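Local coordinates for alpha-fucosidase (Bifidobacterium bifidum, PDB 2EAE), which hydrolyses alpha-1,2-linked L-fucose from glycans, this chain being the catalytic part of a longer protein, at residues P565-L570 against S668-D673. The protein carries 1 engineered substitution. Residues are numbered along the deposited sequence; the frame is centred on the assembly and turned at random.
With GAL (beta-D-galactopyranose), chain B; FUL (beta-L-fucopyranose), chain D.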
loop_
_atom_site.group_PDB
_atom_site.type_symbol
_atom_site.label_atom_id
_atom_site.label_comp_id
_atom_site.label_asym_id
_atom_site.label_seq_id
_atom_site.Cartn_x
_atom_site.Cartn_y
_atom_site.Cartn_z
ATOM N N PRO A 565 -12.667 8.279 10.627
ATOM C CA PRO A 565 -13.020 7.273 9.623
ATOM C C PRO A 565 -13.438 5.945 10.275
ATOM O O PRO A 565 -12.667 5.411 11.108
ATOM C CB PRO A 565 -11.692 7.060 8.832
ATOM C CG PRO A 565 -10.868 8.323 9.086
ATOM C CD PRO A 565 -11.273 8.744 10.522
ATOM N N GLU A 566 -14.612 5.379 9.974
ATOM C CA GLU A 566 -15.709 5.995 9.266
ATOM C C GLU A 566 -16.942 5.657 10.101
ATOM O O GLU A 566 -17.837 4.950 9.640
ATOM C CB GLU A 566 -15.832 5.450 7.828
ATOM C CG GLU A 566 -14.700 5.901 6.896
ATOM C CD GLU A 566 -14.924 5.568 5.407
ATOM O OE1 GLU A 566 -15.977 4.997 5.044
ATOM O OE2 GLU A 566 -14.056 5.912 4.576
ATOM N N GLN A 567 -16.970 6.171 11.324
ATOM C CA GLN A 567 -18.155 5.958 12.183
ATOM C C GLN A 567 -18.334 7.174 13.084
ATOM O O GLN A 567 -17.450 8.053 13.170
ATOM C CB GLN A 567 -18.018 4.654 12.972
ATOM C CG GLN A 567 -17.002 4.665 14.135
ATOM C CD GLN A 567 -17.106 3.471 15.105
ATOM O OE1 GLN A 567 -18.039 2.675 15.051
ATOM N NE2 GLN A 567 -16.140 3.368 16.015
ATOM N N GLY A 568 -19.475 7.225 13.764
ATOM C CA GLY A 568 -19.637 8.207 14.816
ATOM C C GLY A 568 -20.197 9.520 14.339
ATOM O O GLY A 568 -20.649 9.625 13.174
ATOM N N PRO A 569 -20.200 10.523 15.242
ATOM C CA PRO A 569 -20.804 11.848 15.015
ATOM C C PRO A 569 -20.071 12.661 13.921
ATOM O O PRO A 569 -18.851 12.488 13.722
ATOM C CB PRO A 569 -20.685 12.519 16.397
ATOM C CG PRO A 569 -20.584 11.383 17.357
ATOM C CD PRO A 569 -19.666 10.427 16.602
ATOM N N LEU A 570 -20.823 13.506 13.208
ATOM C CA LEU A 570 -20.315 14.297 12.094
ATOM C C LEU A 570 -19.936 15.714 12.573
ATOM O O LEU A 570 -20.802 16.516 12.945
ATOM C CB LEU A 570 -21.369 14.321 10.959
ATOM C CG LEU A 570 -21.425 13.151 9.944
ATOM C CD1 LEU A 570 -21.882 11.804 10.491
ATOM C CD2 LEU A 570 -22.327 13.579 8.786
ATOM N N SER A 668 -23.851 8.732 18.690
ATOM C CA SER A 668 -24.537 8.685 17.404
ATOM C C SER A 668 -23.615 8.114 16.300
ATOM O O SER A 668 -22.515 8.625 16.112
ATOM C CB SER A 668 -24.976 10.109 17.029
ATOM O OG SER A 668 -25.376 10.193 15.654
ATOM N N GLY A 669 -24.045 7.056 15.611
ATOM C CA GLY A 669 -23.277 6.523 14.465
ATOM C C GLY A 669 -22.144 5.572 14.836
ATOM O O GLY A 669 -21.441 5.089 13.959
ATOM N N TYR A 670 -21.955 5.340 16.138
ATOM C CA TYR A 670 -21.027 4.323 16.637
ATOM C C TYR A 670 -21.557 2.925 16.227
ATOM O O TYR A 670 -22.770 2.650 16.310
ATOM C CB TYR A 670 -20.812 4.481 18.166
ATOM C CG TYR A 670 -19.941 3.398 18.763
ATOM C CD1 TYR A 670 -18.559 3.507 18.735
ATOM C CD2 TYR A 670 -20.506 2.240 19.325
ATOM C CE1 TYR A 670 -17.741 2.494 19.231
ATOM C CE2 TYR A 670 -19.695 1.228 19.851
ATOM C CZ TYR A 670 -18.309 1.362 19.784
ATOM O OH TYR A 670 -17.475 0.390 20.285
ATOM N N GLN A 671 -20.675 2.055 15.734
ATOM C CA GLN A 671 -21.089 0.697 15.320
ATOM C C GLN A 671 -21.305 -0.212 16.533
ATOM O O GLN A 671 -20.368 -0.560 17.260
ATOM C CB GLN A 671 -20.102 0.076 14.335
ATOM C CG GLN A 671 -20.580 -1.260 13.771
ATOM C CD GLN A 671 -19.574 -1.891 12.818
ATOM O OE1 GLN A 671 -19.099 -1.242 11.879
ATOM N NE2 GLN A 671 -19.298 -3.180 13.016
ATOM N N ALA A 672 -22.567 -0.577 16.760
ATOM C CA ALA A 672 -23.007 -1.039 18.091
ATOM C C ALA A 672 -22.344 -2.337 18.600
ATOM O O ALA A 672 -22.083 -2.470 19.800
ATOM C CB ALA A 672 -24.586 -1.148 18.121
ATOM N N ASP A 673 -22.036 -3.257 17.692
ATOM C CA ASP A 673 -21.372 -4.529 18.044
ATOM C C ASP A 673 -19.860 -4.389 18.384
ATOM O O ASP A 673 -19.181 -5.370 18.708
ATOM C CB ASP A 673 -21.621 -5.592 16.961
ATOM C CG ASP A 673 -20.921 -5.307 15.615
ATOM O OD1 ASP A 673 -20.094 -4.364 15.484
ATOM O OD2 ASP A 673 -21.195 -6.071 14.663
HETATM C C1 GAL B . -17.727 3.995 1.274
HETATM C C2 GAL B . -16.261 4.175 1.702
HETATM C C3 GAL B . -15.892 5.666 1.767
HETATM C C4 GAL B . -16.241 6.320 0.417
HETATM C C5 GAL B . -17.723 6.080 0.096
HETATM C C6 GAL B . -18.040 6.597 -1.291
HETATM O O2 GAL B . -15.973 3.500 2.903
HETATM O O3 GAL B . -14.507 5.744 1.996
HETATM O O4 GAL B . -15.444 5.749 -0.594
HETATM O O5 GAL B . -17.962 4.685 0.075
HETATM O O6 GAL B . -19.452 6.598 -1.450
HETATM C C1 FUL D . -12.862 2.980 3.301
HETATM C C2 FUL D . -13.335 1.745 4.096
HETATM O O2 FUL D . -14.268 2.161 5.119
HETATM C C3 FUL D . -13.972 0.634 3.229
HETATM O O3 FUL D . -13.999 -0.601 3.980
HETATM C C4 FUL D . -13.178 0.406 1.942
HETATM O O4 FUL D . -11.908 -0.105 2.366
HETATM C C5 FUL D . -12.982 1.731 1.204
HETATM C C6 FUL D . -12.141 1.598 -0.066
HETATM O O5 FUL D . -12.290 2.646 2.043
HETATM O O1 FUL D . -11.821 3.708 3.982
HETATM O O HOH W 1 -17.448 -0.108 16.744
#
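Residues Gln567 to Pro569 run antiparallel to Ser668 to Gln671, and the contact adjoins the sugar-binding pocket only through Glu566, the pocket residue just before Gln567. Glu566 follows a cis peptide bond and turns its carboxylate away, to the sugars. Its OE1 lies 2.6 Å from O2 of the galactose, and its OE2 equally close to O3. His676 ties this residue to the other segment: its NE2 takes the Glu566 backbone N-H, and its ND1 bonds to Gln671 OE1.

Gln567 buries more area than any other residue here. Its CG sits between the backbone N and the carbonyl carbon (chi1 73°), and the extended chain beyond runs alongside Tyr670. OE1 receives the N-H of Gln671 in a nearly straight bond of 2.8 Å, with the donor tilted 31° from the carbonyl plane. NE2 approaches the Tyr670 ring obliquely, 3.6 Å from CD1, and is hydrogen-bonded to Glu651. The amide is thus held at both polar ends. A leucine here would probably leave the Gln671 N-H and the Glu651 carboxylate without their partner.

The Gly568 N-H bonds to Gly669 O at 2.9 Å, arriving from above the carbonyl plane. Both glycines fit their places. A CB on Gly568 would clash with Pro569 CD, and one on Gly669 would strike Gly568 O. Gly568 CA also makes a CH...O contact with Ser668 O at 3.2 Å. The Pro569 ring rests its CD on that same oxygen, 3.4 Å away.

Both segments belong to the family 95 catalytic domain. Residues 565-570 follow strand 557-564 and lead into its antiparallel neighbour, strand 569-573. Helix 498-501 touches Glu566 through Trp500 and Leu570 through Phe498, while 668-673 lies in the long loop between helices 631-638 and 699-710.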